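Local atomic coordinates of DMATS type aromatic prenyltransferase (Streptomyces coelicolor, PDB entry 6ZS0), a protein that prenylates tryptophan, probably transferring a dimethylallyl group from its diphosphate to the 5-position of the indole ring. Residues R161-V166 / S186-L191; D180-G185 / V205-D210. All coordinates share one frame; numbering follows the deposited sequence.

Interaction 1: R161-V166 / S186-L191; sequences RSAATV and SGYPFL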
ATOM      1  N   ARG A 161       4.615  19.292 -12.458  1.00 28.18           N
ATOM      2  CA  ARG A 161       5.500  18.435 -13.292  1.00 28.10           C
ATOM      3  C   ARG A 161       5.106  16.949 -13.204  1.00 25.66           C
ATOM      4  O   ARG A 161       5.737  16.158 -13.928  1.00 25.55           O
ATOM      5  CB  ARG A 161       6.958  18.617 -12.871  1.00 30.14           C
ATOM      6  CG  ARG A 161       7.530  19.993 -13.179  1.00 32.67           C
ATOM      7  CD  ARG A 161       9.044  20.005 -13.060  1.00 34.58           C
ATOM      8  NE  ARG A 161       9.679  19.079 -13.999  1.00 36.85           N
ATOM      9  CZ  ARG A 161      10.995  18.874 -14.104  1.00 38.34           C
ATOM     10  NH1 ARG A 161      11.844  19.522 -13.318  1.00 39.54           N
ATOM     11  NH2 ARG A 161      11.457  18.015 -14.993  1.00 39.55           N
ATOM     12  N   SER A 162       4.112  16.581 -12.389  1.00 24.84           N
ATOM     13  CA  SER A 162       3.686  15.169 -12.143  1.00 24.31           C
ATOM     14  C   SER A 162       3.311  14.473 -13.455  1.00 23.56           C
ATOM     15  O   SER A 162       3.857  13.414 -13.741  1.00 22.39           O
ATOM     16  CB  SER A 162       2.541  15.077 -11.166  1.00 24.59           C
ATOM     17  OG  SER A 162       2.949  15.431  -9.864  1.00 25.61           O
ATOM     18  N   ALA A 163       2.412  15.062 -14.240  1.00 23.16           N
ATOM     19  CA  ALA A 163       1.912  14.461 -15.497  1.00 23.51           C
ATOM     20  C   ALA A 163       3.068  14.176 -16.450  1.00 23.41           C
ATOM     21  O   ALA A 163       3.124  13.068 -16.998  1.00 23.26           O
ATOM     22  CB  ALA A 163       0.876  15.373 -16.121  1.00 23.61           C
ATOM     23  N   ALA A 164       3.970  15.132 -16.643  1.00 23.93           N
ATOM     24  CA  ALA A 164       5.120  14.997 -17.565  1.00 23.84           C
ATOM     25  C   ALA A 164       6.045  13.883 -17.063  1.00 23.29           C
ATOM     26  O   ALA A 164       6.632  13.117 -17.899  1.00 23.89           O
ATOM     27  CB  ALA A 164       5.845  16.321 -17.677  1.00 24.41           C
ATOM     28  N   THR A 165       6.186  13.784 -15.738  1.00 22.12           N
ATOM     29  CA  THR A 165       7.054  12.751 -15.117  1.00 21.70           C
ATOM     30  C   THR A 165       6.467  11.366 -15.389  1.00 20.95           C
ATOM     31  O   THR A 165       7.236  10.490 -15.760  1.00 21.10           O
ATOM     32  CB  THR A 165       7.273  13.053 -13.634  1.00 21.25           C
ATOM     33  OG1 THR A 165       7.825  14.361 -13.583  1.00 22.10           O
ATOM     34  CG2 THR A 165       8.211  12.083 -12.959  1.00 21.22           C
ATOM     35  N   VAL A 166       5.156  11.169 -15.216  1.00 20.55           N
ATOM     36  CA  VAL A 166       4.508   9.852 -15.457  1.00 20.81           C
ATOM     37  C   VAL A 166       4.631   9.503 -16.949  1.00 21.69           C
ATOM     38  O   VAL A 166       4.974   8.329 -17.283  1.00 20.64           O
ATOM     39  CB  VAL A 166       3.049   9.816 -14.983  1.00 20.69           C
ATOM     40  CG1 VAL A 166       2.382   8.515 -15.375  1.00 20.94           C
ATOM     41  CG2 VAL A 166       2.921  10.051 -13.475  1.00 20.83           C
ATOM     42  N   SER A 186      -7.067  13.858 -10.225  1.00 22.66           N
ATOM     43  CA  SER A 186      -6.732  15.121  -9.525  1.00 23.16           C
ATOM     44  C   SER A 186      -5.233  15.193  -9.251  1.00 22.11           C
ATOM     45  O   SER A 186      -4.797  16.187  -8.673  1.00 24.15           O
ATOM     46  CB  SER A 186      -7.518  15.268  -8.236  1.00 24.14           C
ATOM     47  OG  SER A 186      -8.838  14.744  -8.372  1.00 26.11           O
ATOM     48  N   GLY A 187      -4.476  14.185  -9.655  1.00 20.14           N
ATOM     49  CA  GLY A 187      -3.075  14.041  -9.245  1.00 19.02           C
ATOM     50  C   GLY A 187      -2.567  12.636  -9.492  1.00 18.05           C
ATOM     51  O   GLY A 187      -3.367  11.732  -9.842  1.00 17.30           O
ATOM     52  N   TYR A 188      -1.258  12.468  -9.377  1.00 17.70           N
ATOM     53  CA  TYR A 188      -0.522  11.215  -9.651  1.00 17.77           C
ATOM     54  C   TYR A 188       0.308  10.915  -8.419  1.00 16.52           C
ATOM     55  O   TYR A 188       1.495  11.261  -8.368  1.00 16.55           O
ATOM     56  CB  TYR A 188       0.348  11.376 -10.908  1.00 19.25           C
ATOM     57  CG  TYR A 188      -0.438  11.765 -12.118  1.00 21.22           C
ATOM     58  CD1 TYR A 188      -1.089  10.809 -12.880  1.00 22.37           C
ATOM     59  CD2 TYR A 188      -0.597  13.091 -12.451  1.00 22.46           C
ATOM     60  CE1 TYR A 188      -1.872  11.165 -13.965  1.00 23.64           C
ATOM     61  CE2 TYR A 188      -1.363  13.470 -13.538  1.00 23.48           C
ATOM     62  CZ  TYR A 188      -2.008  12.507 -14.291  1.00 24.30           C
ATOM     63  OH  TYR A 188      -2.776  12.871 -15.366  1.00 26.36           O
ATOM     64  N   PRO A 189      -0.284  10.326  -7.365  1.00 15.79           N
ATOM     65  CA  PRO A 189       0.431  10.212  -6.084  1.00 15.54           C
ATOM     66  C   PRO A 189       1.610   9.233  -6.113  1.00 14.84           C
ATOM     67  O   PRO A 189       2.526   9.443  -5.348  1.00 15.12           O
ATOM     68  CB  PRO A 189      -0.621   9.797  -5.061  1.00 15.84           C
ATOM     69  CG  PRO A 189      -1.764   9.234  -5.877  1.00 15.89           C
ATOM     70  CD  PRO A 189      -1.691   9.877  -7.261  1.00 15.59           C
ATOM     71  N   PHE A 190       1.595   8.220  -6.967  1.00 14.35           N
ATOM     72  CA  PHE A 190       2.665   7.198  -7.005  1.00 14.38           C
ATOM     73  C   PHE A 190       2.853   6.688  -8.410  1.00 14.88           C
ATOM     74  O   PHE A 190       1.851   6.575  -9.159  1.00 15.26           O
ATOM     75  CB  PHE A 190       2.322   5.973  -6.155  1.00 14.15           C
ATOM     76  CG  PHE A 190       1.940   6.288  -4.737  1.00 14.20           C
ATOM     77  CD1 PHE A 190       2.905   6.570  -3.795  1.00 14.41           C
ATOM     78  CD2 PHE A 190       0.618   6.242  -4.321  1.00 14.80           C
ATOM     79  CE1 PHE A 190       2.560   6.863  -2.490  1.00 14.66           C
ATOM     80  CE2 PHE A 190       0.268   6.546  -3.014  1.00 15.05           C
ATOM     81  CZ  PHE A 190       1.244   6.863  -2.098  1.00 15.04           C
ATOM     82  N   LEU A 191       4.099   6.372  -8.758  1.00 15.55           N
ATOM     83  CA  LEU A 191       4.385   5.385  -9.798  1.00 16.12           C
ATOM     84  C   LEU A 191       5.142   4.239  -9.149  1.00 16.19           C
ATOM     85  O   LEU A 191       6.099   4.507  -8.360  1.00 15.87           O
ATOM     86  CB  LEU A 191       5.197   6.030 -10.909  1.00 17.18           C
ATOM     87  CG  LEU A 191       5.443   5.144 -12.121  1.00 18.57           C
ATOM     88  CD1 LEU A 191       5.361   5.985 -13.382  1.00 19.85           C
ATOM     89  CD2 LEU A 191       6.778   4.441 -12.021  1.00 18.77           C
TER
HETATM   90  O   HOH W   1       0.433  14.824  -8.698  1.00 24.69           O
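Y188 and V166 cross at about a right angle. The tyrosine's CG lies beside its own backbone N and anti to the carbonyl carbon (chi1 -57°), which, with chi2 -83°, sets the ring against S162, A163 and V166 at the start of helix 162-175. V166 meets the root of that ring: its CG2, also anti to the carbonyl carbon, comes 3.9 Å from Y188 CB. Farther out, S162 CB lies 3.9 Å from Y188 CD2 and A163 CB is equally near Y188 CE2, so three consecutive parts of the tyrosine each have a helix residue against them, all approaching the ring obliquely. The other valine branch is looser, with V166 CG1 4.4 Å from L191 CD1. The polar link is indirect. A water accepts from Y188 N at 3.0 Å and hydrogen-bonds S162 OG at 2.8 Å, bridging the first turn of the helix to the loop backbone. R161 O receives both T165 N and T165 OG1, the hydroxyl standing above the carbonyl plane. The contact packs the start of an outer helix against the loop leading into strand 191-195, consistent with the helices outside the barrel of the ABBA prenyltransferase fold.

Interaction 2: D180-G185 / V205-D210; sequences DSLPQG and VYLRHD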
ATOM      1  N   ASP A 180      -1.685   8.517 -22.177  1.00 29.98           N
ATOM      2  CA  ASP A 180      -2.948   9.011 -22.798  1.00 30.70           C
ATOM      3  C   ASP A 180      -4.106   8.015 -22.640  1.00 29.32           C
ATOM      4  O   ASP A 180      -5.238   8.443 -22.869  1.00 29.95           O
ATOM      5  CB  ASP A 180      -2.696   9.411 -24.251  1.00 32.70           C
ATOM      6  CG  ASP A 180      -1.763  10.601 -24.325  1.00 34.31           C
ATOM      7  OD1 ASP A 180      -1.992  11.557 -23.567  1.00 35.87           O
ATOM      8  OD2 ASP A 180      -0.809  10.557 -25.117  1.00 37.11           O
ATOM      9  N   SER A 181      -3.859   6.777 -22.208  1.00 28.04           N
ATOM     10  CA  SER A 181      -4.903   5.762 -21.900  1.00 28.07           C
ATOM     11  C   SER A 181      -5.474   5.968 -20.488  1.00 27.55           C
ATOM     12  O   SER A 181      -6.498   5.345 -20.175  1.00 28.13           O
ATOM     13  CB  SER A 181      -4.370   4.367 -22.041  1.00 28.82           C
ATOM     14  OG  SER A 181      -3.493   4.063 -20.962  1.00 28.80           O
ATOM     15  N   LEU A 182      -4.829   6.780 -19.654  1.00 26.59           N
ATOM     16  CA  LEU A 182      -5.251   6.951 -18.237  1.00 25.87           C
ATOM     17  C   LEU A 182      -6.479   7.860 -18.177  1.00 25.78           C
ATOM     18  O   LEU A 182      -6.560   8.853 -18.911  1.00 25.06           O
ATOM     19  CB  LEU A 182      -4.113   7.529 -17.402  1.00 25.42           C
ATOM     20  CG  LEU A 182      -2.871   6.661 -17.248  1.00 25.14           C
ATOM     21  CD1 LEU A 182      -1.723   7.496 -16.714  1.00 25.14           C
ATOM     22  CD2 LEU A 182      -3.134   5.474 -16.351  1.00 25.23           C
ATOM     23  N   PRO A 183      -7.450   7.560 -17.283  1.00 24.61           N
ATOM     24  CA  PRO A 183      -8.585   8.449 -17.064  1.00 24.44           C
ATOM     25  C   PRO A 183      -8.151   9.756 -16.388  1.00 24.27           C
ATOM     26  O   PRO A 183      -7.037   9.835 -15.890  1.00 23.30           O
ATOM     27  CB  PRO A 183      -9.504   7.628 -16.156  1.00 24.64           C
ATOM     28  CG  PRO A 183      -8.541   6.762 -15.374  1.00 24.33           C
ATOM     29  CD  PRO A 183      -7.483   6.384 -16.398  1.00 24.68           C
ATOM     30  N   GLN A 184      -9.029  10.751 -16.414  1.00 24.59           N
ATOM     31  CA  GLN A 184      -8.895  12.043 -15.700  1.00 25.63           C
ATOM     32  C   GLN A 184      -8.714  11.741 -14.200  1.00 24.39           C
ATOM     33  O   GLN A 184      -9.410  10.847 -13.665  1.00 23.63           O
ATOM     34  CB  GLN A 184     -10.131  12.919 -15.992  1.00 27.90           C
ATOM     35  CG  GLN A 184     -10.068  14.378 -15.493  1.00 29.93           C
ATOM     36  CD  GLN A 184     -11.177  15.286 -16.025  1.00 31.43           C
ATOM     37  OE1 GLN A 184     -12.203  14.834 -16.554  1.00 34.27           O
ATOM     38  NE2 GLN A 184     -10.994  16.588 -15.875  1.00 30.31           N
ATOM     39  N   GLY A 185      -7.812  12.455 -13.545  1.00 23.49           N
ATOM     40  CA  GLY A 185      -7.680  12.413 -12.082  1.00 23.73           C
ATOM     41  C   GLY A 185      -7.289  13.759 -11.534  1.00 23.76           C
ATOM     42  O   GLY A 185      -7.173  14.703 -12.325  1.00 25.31           O
ATOM     43  N   VAL A 205       0.609   2.956 -12.380  1.00 19.74           N
ATOM     44  CA  VAL A 205       0.374   4.412 -12.236  1.00 19.13           C
ATOM     45  C   VAL A 205      -0.819   4.594 -11.314  1.00 17.53           C
ATOM     46  O   VAL A 205      -1.856   3.986 -11.557  1.00 16.90           O
ATOM     47  CB  VAL A 205       0.139   5.126 -13.579  1.00 20.04           C
ATOM     48  CG1 VAL A 205       0.027   6.633 -13.398  1.00 20.70           C
ATOM     49  CG2 VAL A 205       1.239   4.806 -14.584  1.00 20.96           C
ATOM     50  N   TYR A 206      -0.651   5.384 -10.269  1.00 16.67           N
ATOM     51  CA  TYR A 206      -1.728   5.705  -9.313  1.00 16.59           C
ATOM     52  C   TYR A 206      -2.282   7.085  -9.629  1.00 17.03           C
ATOM     53  O   TYR A 206      -1.493   8.017  -9.908  1.00 17.53           O
ATOM     54  CB  TYR A 206      -1.232   5.636  -7.875  1.00 16.34           C
ATOM     55  CG  TYR A 206      -0.959   4.256  -7.376  1.00 16.30           C
ATOM     56  CD1 TYR A 206       0.123   3.535  -7.832  1.00 17.02           C
ATOM     57  CD2 TYR A 206      -1.798   3.667  -6.440  1.00 16.57           C
ATOM     58  CE1 TYR A 206       0.371   2.253  -7.372  1.00 17.78           C
ATOM     59  CE2 TYR A 206      -1.531   2.406  -5.935  1.00 17.18           C
ATOM     60  CZ  TYR A 206      -0.449   1.698  -6.411  1.00 17.94           C
ATOM     61  OH  TYR A 206      -0.181   0.426  -5.975  1.00 21.44           O
ATOM     62  N   LEU A 207      -3.609   7.214  -9.581  1.00 16.82           N
ATOM     63  CA  LEU A 207      -4.320   8.489  -9.740  1.00 17.96           C
ATOM     64  C   LEU A 207      -5.056   8.795  -8.448  1.00 17.36           C
ATOM     65  O   LEU A 207      -5.633   7.863  -7.867  1.00 16.45           O
ATOM     66  CB  LEU A 207      -5.331   8.386 -10.891  1.00 19.09           C
ATOM     67  CG  LEU A 207      -4.796   8.626 -12.305  1.00 21.39           C
ATOM     68  CD1 LEU A 207      -3.653   7.730 -12.637  1.00 22.02           C
ATOM     69  CD2 LEU A 207      -5.909   8.419 -13.324  1.00 22.47           C
ATOM     70  N   ARG A 208      -5.084  10.063  -8.077  1.00 17.70           N
ATOM     71  CA  ARG A 208      -5.931  10.599  -6.985  0.55 17.80           C
ATOM     72  C   ARG A 208      -7.296  10.972  -7.577  1.00 17.53           C
ATOM     73  O   ARG A 208      -7.312  11.535  -8.696  1.00 18.20           O
ATOM     74  CB  ARG A 208      -5.253  11.832  -6.391  0.55 19.39           C
ATOM     75  CG  ARG A 208      -5.733  12.218  -4.998  0.55 20.48           C
ATOM     76  CD  ARG A 208      -4.948  13.405  -4.436  0.55 22.26           C
ATOM     77  NE  ARG A 208      -3.696  13.636  -5.155  0.55 23.99           N
ATOM     78  CZ  ARG A 208      -2.463  13.320  -4.736  0.55 24.88           C
ATOM     79  NH1 ARG A 208      -1.440  13.556  -5.534  0.55 25.25           N
ATOM     80  NH2 ARG A 208      -2.248  12.777  -3.541  0.55 25.44           N
ATOM     81  N   HIS A 209      -8.377  10.701  -6.861  1.00 16.52           N
ATOM     82  CA  HIS A 209      -9.745  11.055  -7.332  1.00 16.95           C
ATOM     83  C   HIS A 209     -10.457  11.784  -6.209  1.00 17.21           C
ATOM     84  O   HIS A 209     -10.854  11.156  -5.246  1.00 17.31           O
ATOM     85  CB  HIS A 209     -10.510   9.815  -7.792  1.00 16.23           C
ATOM     86  CG  HIS A 209      -9.852   9.086  -8.907  1.00 16.41           C
ATOM     87  ND1 HIS A 209      -9.814   9.578 -10.204  1.00 16.62           N
ATOM     88  CD2 HIS A 209      -9.165   7.916  -8.918  1.00 15.99           C
ATOM     89  CE1 HIS A 209      -9.134   8.741 -10.952  1.00 17.05           C
ATOM     90  NE2 HIS A 209      -8.721   7.725 -10.186  1.00 16.37           N
ATOM     91  N   ASP A 210     -10.558  13.090  -6.310  1.00 18.55           N
ATOM     92  CA  ASP A 210     -11.284  13.911  -5.326  1.00 19.39           C
ATOM     93  C   ASP A 210     -12.792  13.798  -5.571  1.00 18.54           C
ATOM     94  O   ASP A 210     -13.210  13.856  -6.756  1.00 18.64           O
ATOM     95  CB  ASP A 210     -10.820  15.357  -5.413  1.00 21.44           C
ATOM     96  CG  ASP A 210      -9.337  15.579  -5.173  1.00 22.73           C
ATOM     97  OD1 ASP A 210      -8.670  14.663  -4.696  1.00 23.46           O
ATOM     98  OD2 ASP A 210      -8.864  16.700  -5.485  1.00 26.43           O
TER
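Torsions about the first side-chain bond set the two sides of this contact. L182, L207 and H209 all carry CG beside the backbone N and anti to the carbonyl carbon, while V205 holds CG1 anti to its backbone N (chi1 -175°). In L182 the chain then extends (chi2 165°), and CD1 reaches V205 CG1 at 3.8 Å, the two side chains crossing obliquely. The other branch, L182 CD2, is a looser neighbour of L207 CD1, at 4.4 Å.

L207 carries the middle of the contact. Its CD2 lies 3.7 Å from P183 CG and only 3.1 Å from P183 O, a close methyl-to-carbonyl approach that indicates tight packing. Toward the strand end, the H209 ring meets the loop backbone: Q184 O lies at the ring edge, in its plane, 3.4 Å from H209 CE1, while the CA of G185 approaches obliquely. The same glycine runs close to the strand, its CA 3.5 Å from R208 O; a CB on G185 would fall about 3.0 Å from R208 O, so the lack of one permits the close passage.

The imidazole is held from its far nitrogen too, since H209 NE2 hydrogen-bonds S256 OG on strand 254-260. An alanine in place of H209 removes the ring and its bond to S256, and would probably leave the loop less well supported beside G185. V205 is covered in addition by V166 and L170 of helix 162-175.

Chemically, the contact grades from methyl-on-methyl packing at V205 to carbonyl oxygens set against carbon at L207 and H209. Carbon at CE1 is the most polarised C-H of an imidazole, so its approach to Q184 O is probably mildly favourable, more so were the ring protonated.

Interactions 1 and 2 share the connection from helix 162-175 to strand 191-195, and their centres lie 9 Å apart. They join through the backbone: S186 N to R208 O at 2.8 Å and G187 O to R208 N at 3.0 Å are probable hydrogen bonds, tying residues 186-191 to strand 202-209. Interaction 1 is the more buried, none of its touching residues being exposed; interaction 2 is partly buried and includes the exposed Q184. Their chemistry follows: the first combines aromatic and aliphatic packing with a water bridge at the helix start, whereas the second sets leucine and imidazole groups of the strand against loop carbonyls, with proline and leucine packing between them.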